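Local coordinates for iron-regulated transcriptional activator AFT2 (Saccharomyces cerevisiae, PDB 4LMG), which activates the iron regulon when iron is scarce, recognising the 5'-CACCC-3' element of target promoters through its WRKY-GCM1 DNA-binding domain, at residues I28-Q32 with G33-V37; K114-E117 with N118-K122. All coordinates share one frame; numbering follows the deposited sequence.

Interaction 1: residues I28-Q32 with G33-V37; sequences IFYPQ and GIDIV. With nucleotides of chain G.
Phe29 O is gripped by two backbone donors that reach it from opposite faces of its carbonyl plane: Gln32 N, and Ile34 N at 3.1 Å from Phe29 O with an N-H...O angle of 150°. One residue on, Gly33 N donates to Tyr30 O at 2.9 Å. The bonds Ile34 N to Phe29 O and Gly33 N to Tyr30 O, with Gly33 at positive phi, define a Schellman motif in which Gly33 is the C-prime residue; it ends the helical run begun by helix 21-29, and the chain leads on through 34-35 into strand 36-42 of the WRKY-GCM1 fold. The apolar side of the turn is closed by Ile34, whose CD1 meets the edge of the Phe29 ring, 3.5 Å from Phe29 CD1; the same side chain also packs on the zinc ligand His97. On the polar side, Tyr30 OH and the Asp35 carboxylate are bridged by two waters. Water 1 lies 2.9 Å from Tyr30 OH and donates to both Asp35 OD1 and Ile36 O, while water 2 joins Tyr30 OH to Asp35 OD2. With CG anti to the backbone N (chi1 -171°), the Asp35 carboxylate runs alongside the phenol, its plane turned 53° from the ring; OD2 is additionally salt-bridged to Arg51.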
# COMPACT_ATOMS: atom_id res chain seq x y z
N ILE A 28 -8.85 -22.36 7.11
CA ILE A 28 -8.65 -22.84 8.47
C ILE A 28 -9.20 -21.88 9.53
O ILE A 28 -9.80 -22.31 10.51
CB ILE A 28 -7.15 -23.07 8.77
CG1 ILE A 28 -6.58 -24.12 7.81
CG2 ILE A 28 -6.96 -23.50 10.21
CD1 ILE A 28 -5.11 -24.38 8.02
N PHE A 29 -9.00 -20.59 9.32
CA PHE A 29 -9.33 -19.62 10.37
C PHE A 29 -10.71 -18.98 10.27
O PHE A 29 -11.28 -18.57 11.28
CB PHE A 29 -8.22 -18.57 10.50
CG PHE A 29 -7.01 -19.08 11.20
CD1 PHE A 29 -6.93 -19.03 12.59
CD2 PHE A 29 -5.97 -19.66 10.50
CE1 PHE A 29 -5.81 -19.52 13.25
CE2 PHE A 29 -4.85 -20.15 11.15
CZ PHE A 29 -4.78 -20.08 12.53
N TYR A 30 -11.26 -18.91 9.06
CA TYR A 30 -12.61 -18.40 8.88
C TYR A 30 -13.62 -19.13 9.78
O TYR A 30 -14.42 -18.50 10.45
CB TYR A 30 -13.05 -18.49 7.42
CG TYR A 30 -12.90 -17.19 6.65
CD1 TYR A 30 -12.93 -15.97 7.30
CD2 TYR A 30 -12.74 -17.20 5.27
CE1 TYR A 30 -12.81 -14.78 6.60
CE2 TYR A 30 -12.61 -16.02 4.56
CZ TYR A 30 -12.65 -14.82 5.23
OH TYR A 30 -12.52 -13.64 4.53
N PRO A 31 -13.57 -20.48 9.80
CA PRO A 31 -14.50 -21.20 10.67
C PRO A 31 -14.32 -20.85 12.14
O PRO A 31 -15.23 -21.09 12.93
CB PRO A 31 -14.13 -22.67 10.43
CG PRO A 31 -13.52 -22.69 9.07
CD PRO A 31 -12.76 -21.39 8.97
N GLN A 32 -13.18 -20.27 12.50
CA GLN A 32 -12.91 -19.91 13.89
C GLN A 32 -13.31 -18.46 14.20
O GLN A 32 -12.99 -17.93 15.26
CB GLN A 32 -11.42 -20.10 14.20
CG GLN A 32 -10.90 -21.50 13.90
CD GLN A 32 -11.38 -22.53 14.90
OE1 GLN A 32 -11.20 -22.37 16.11
NE2 GLN A 32 -12.01 -23.59 14.41
N GLY A 33 -14.01 -17.83 13.26
CA GLY A 33 -14.41 -16.44 13.43
C GLY A 33 -13.22 -15.50 13.34
O GLY A 33 -13.22 -14.41 13.91
N ILE A 34 -12.19 -15.94 12.62
CA ILE A 34 -10.98 -15.15 12.46
C ILE A 34 -10.80 -14.74 11.01
O ILE A 34 -10.74 -15.59 10.11
CB ILE A 34 -9.74 -15.93 12.93
CG1 ILE A 34 -9.85 -16.24 14.43
CG2 ILE A 34 -8.47 -15.13 12.65
CD1 ILE A 34 -8.74 -17.12 14.96
N ASP A 35 -10.73 -13.43 10.79
CA ASP A 35 -10.65 -12.85 9.45
C ASP A 35 -9.23 -12.36 9.19
O ASP A 35 -8.85 -11.28 9.64
CB ASP A 35 -11.64 -11.69 9.34
CG ASP A 35 -11.78 -11.16 7.92
OD1 ASP A 35 -10.97 -11.55 7.05
OD2 ASP A 35 -12.70 -10.35 7.68
N ILE A 36 -8.45 -13.15 8.47
CA ILE A 36 -7.03 -12.84 8.27
C ILE A 36 -6.79 -11.86 7.12
O ILE A 36 -7.38 -11.98 6.05
CB ILE A 36 -6.20 -14.11 8.01
CG1 ILE A 36 -6.67 -14.79 6.72
CG2 ILE A 36 -6.27 -15.06 9.19
CD1 ILE A 36 -5.70 -15.81 6.19
N VAL A 37 -5.91 -10.90 7.36
CA VAL A 37 -5.42 -10.03 6.29
C VAL A 37 -3.90 -10.07 6.26
O VAL A 37 -3.26 -10.49 7.22
CB VAL A 37 -5.90 -8.57 6.46
CG1 VAL A 37 -7.41 -8.49 6.29
CG2 VAL A 37 -5.48 -8.02 7.81
P DG G 9 -6.28 -3.95 7.39
OP1 DG G 9 -7.52 -4.36 8.07
OP2 DG G 9 -5.00 -3.99 8.14
O5' DG G 9 -6.11 -4.81 6.06
C5' DG G 9 -7.15 -4.72 5.09
C4' DG G 9 -6.59 -4.88 3.68
O4' DG G 9 -5.98 -3.64 3.24
C3' DG G 9 -5.52 -5.94 3.52
O3' DG G 9 -5.63 -6.46 2.20
C2' DG G 9 -4.23 -5.14 3.72
C1' DG G 9 -4.59 -3.82 3.04
N9 DG G 9 -3.93 -2.63 3.58
C8 DG G 9 -3.80 -2.27 4.90
N7 DG G 9 -3.18 -1.14 5.08
C5 DG G 9 -2.89 -0.70 3.79
C6 DG G 9 -2.23 0.47 3.35
O6 DG G 9 -1.76 1.39 4.03
N1 DG G 9 -2.14 0.52 1.96
C2 DG G 9 -2.64 -0.44 1.11
N2 DG G 9 -2.46 -0.23 -0.20
N3 DG G 9 -3.26 -1.55 1.51
C4 DG G 9 -3.35 -1.61 2.86
P DC G 10 -5.01 -7.89 1.84
OP1 DC G 10 -5.72 -8.41 0.65
OP2 DC G 10 -4.96 -8.70 3.07
O5' DC G 10 -3.50 -7.55 1.42
C5' DC G 10 -3.23 -6.92 0.17
C4' DC G 10 -1.81 -6.40 0.10
O4' DC G 10 -1.69 -5.14 0.82
C3' DC G 10 -0.72 -7.32 0.68
O3' DC G 10 0.33 -7.49 -0.25
C2' DC G 10 -0.19 -6.52 1.87
C1' DC G 10 -0.37 -5.11 1.32
N1 DC G 10 -0.21 -4.02 2.32
C2 DC G 10 0.31 -2.80 1.89
O2 DC G 10 0.61 -2.65 0.70
N3 DC G 10 0.47 -1.81 2.80
C4 DC G 10 0.14 -1.99 4.08
N4 DC G 10 0.33 -0.97 4.92
C5 DC G 10 -0.39 -3.24 4.53
C6 DC G 10 -0.54 -4.22 3.63
O HOH W 1 -9.72 -12.95 5.15
O HOH W 2 -13.64 -11.35 5.50

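Interaction 2: residues K114-E117 with N118-K122; sequences KFKE and NLRQK
Glu117 leaves the helix with CG anti to the backbone N (chi1 176°) and then bends at chi2, while Arg120 sets out beside its own backbone N and bends at chi3; these turns bring carboxylate and guanidinium together three residues apart. The resulting salt bridge is side-on, with both nitrogens converging on a single oxygen: Arg120 NE and Arg120 NH2 each lie 2.8 Å from Glu117 OE1. That oxygen sits only 3° out of the guanidinium plane, the carboxylate is rotated 57° against it, and both bonds go to OE1. NE meets OE1 nearly along its C-O axis, whereas toward NH2 the oxygen turns its anti lone pair. Over one face of the guanidinium lies Lys116 O, 3.9 Å above its centre. Underneath runs the i to i+4 bonding of an alpha-helix, here the C-terminal part of helix 110-121: Gln121 N to Glu117 O is well formed at 2.9 Å, while Arg120 N to Lys116 O is weak at 3.3 Å. Phe115 O has a further donor in water 3, which also donates to Asn118 OD1. On the side packed against helix 125-139, Leu119 lies over one face of the Phe115 ring, its CD1 3.7 Å from Phe115 CE2. Lys116 NZ, 4.3 Å from the like-charged Arg120 NH1, is salt-bridged to Glu135 and Asp132 of that neighbouring helix. Gln121 is a DNA-binding residue, yet here the nearest atoms of 114-122 and the DNA are about 9 Å apart; its side chain crosses that of Glu117 at about a right angle, and its OE1 takes a weak bond from Asn118 ND2.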
# COMPACT_ATOMS: atom_id res chain seq x y z
N LYS A 114 -15.70 -13.15 -1.73
CA LYS A 114 -14.67 -13.40 -2.73
C LYS A 114 -13.96 -14.71 -2.43
O LYS A 114 -13.61 -15.46 -3.34
CB LYS A 114 -13.67 -12.25 -2.78
CG LYS A 114 -14.22 -10.98 -3.42
CD LYS A 114 -13.17 -9.89 -3.48
CE LYS A 114 -13.68 -8.69 -4.26
NZ LYS A 114 -12.69 -7.57 -4.29
N PHE A 115 -13.75 -14.99 -1.14
CA PHE A 115 -13.15 -16.25 -0.71
C PHE A 115 -14.03 -17.42 -1.14
O PHE A 115 -13.55 -18.43 -1.64
CB PHE A 115 -12.97 -16.26 0.80
CG PHE A 115 -12.81 -17.63 1.40
CD1 PHE A 115 -11.59 -18.28 1.35
CD2 PHE A 115 -13.87 -18.26 2.02
CE1 PHE A 115 -11.43 -19.55 1.90
CE2 PHE A 115 -13.73 -19.52 2.57
CZ PHE A 115 -12.50 -20.17 2.51
N LYS A 116 -15.34 -17.25 -0.95
CA LYS A 116 -16.31 -18.29 -1.28
C LYS A 116 -16.35 -18.53 -2.79
O LYS A 116 -16.43 -19.68 -3.23
CB LYS A 116 -17.69 -17.89 -0.77
CG LYS A 116 -18.69 -19.04 -0.74
CD LYS A 116 -18.28 -20.08 0.29
CE LYS A 116 -19.25 -21.25 0.28
NZ LYS A 116 -20.66 -20.80 0.41
N GLU A 117 -16.29 -17.46 -3.56
CA GLU A 117 -16.31 -17.56 -5.02
C GLU A 117 -15.04 -18.22 -5.55
O GLU A 117 -15.06 -18.91 -6.56
CB GLU A 117 -16.51 -16.19 -5.66
CG GLU A 117 -16.45 -16.18 -7.18
CD GLU A 117 -17.68 -16.80 -7.83
OE1 GLU A 117 -18.51 -17.40 -7.11
OE2 GLU A 117 -17.82 -16.69 -9.07
N ASN A 118 -13.93 -17.98 -4.86
CA ASN A 118 -12.66 -18.59 -5.24
C ASN A 118 -12.70 -20.11 -5.10
O ASN A 118 -12.17 -20.84 -5.94
CB ASN A 118 -11.51 -17.99 -4.42
CG ASN A 118 -10.17 -18.62 -4.75
OD1 ASN A 118 -9.60 -19.35 -3.94
ND2 ASN A 118 -9.67 -18.35 -5.95
N LEU A 119 -13.33 -20.58 -4.03
CA LEU A 119 -13.53 -22.01 -3.82
C LEU A 119 -14.30 -22.61 -4.99
O LEU A 119 -13.93 -23.67 -5.50
CB LEU A 119 -14.30 -22.26 -2.52
CG LEU A 119 -13.66 -21.78 -1.22
CD1 LEU A 119 -14.60 -22.02 -0.05
CD2 LEU A 119 -12.32 -22.48 -0.99
N ARG A 120 -15.37 -21.94 -5.40
CA ARG A 120 -16.17 -22.40 -6.52
C ARG A 120 -15.34 -22.42 -7.80
O ARG A 120 -15.42 -23.37 -8.58
CB ARG A 120 -17.42 -21.54 -6.70
CG ARG A 120 -18.53 -21.86 -5.71
CD ARG A 120 -19.80 -21.09 -6.04
NE ARG A 120 -19.64 -19.66 -5.83
CZ ARG A 120 -20.02 -19.02 -4.72
NH1 ARG A 120 -20.59 -19.69 -3.73
NH2 ARG A 120 -19.83 -17.71 -4.61
N GLN A 121 -14.55 -21.37 -8.01
CA GLN A 121 -13.66 -21.30 -9.15
C GLN A 121 -12.72 -22.51 -9.17
O GLN A 121 -12.53 -23.14 -10.21
CB GLN A 121 -12.84 -20.01 -9.13
CG GLN A 121 -13.66 -18.75 -9.35
CD GLN A 121 -12.84 -17.49 -9.11
OE1 GLN A 121 -11.72 -17.55 -8.60
NE2 GLN A 121 -13.41 -16.35 -9.47
N LYS A 122 -12.15 -22.83 -8.01
CA LYS A 122 -11.19 -23.93 -7.90
C LYS A 122 -11.86 -25.30 -7.82
O LYS A 122 -11.18 -26.32 -7.74
CB LYS A 122 -10.30 -23.73 -6.67
CG LYS A 122 -9.41 -22.51 -6.72
CD LYS A 122 -8.63 -22.36 -5.42
CE LYS A 122 -7.69 -21.17 -5.47
NZ LYS A 122 -6.98 -20.98 -4.17
O HOH W 3 -10.79 -19.41 -1.54

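From the N terminus, the chain passes strand 7-8 and helix 21-29 before interaction 1, where a tight local turn ends the helix and leads toward strand 36-42, an outermost strand of the five-stranded antiparallel sheet. It then runs through strands 45-50, 76-82 and 87-93 and the zinc ligands before helix 110-121 carries interaction 2 within its own turns. The two contacts are in series, neither nested nor crossing, and each closes over adjacent residues. Although their centres lie 16 Å apart, they meet directly, Tyr30 CE2 being 3.6 Å from Phe115 CG in an edge-to-face ring pair. Phe131 of helix 125-139 touches both aromatics, joining the turn beside the sheet to the C-terminal helices.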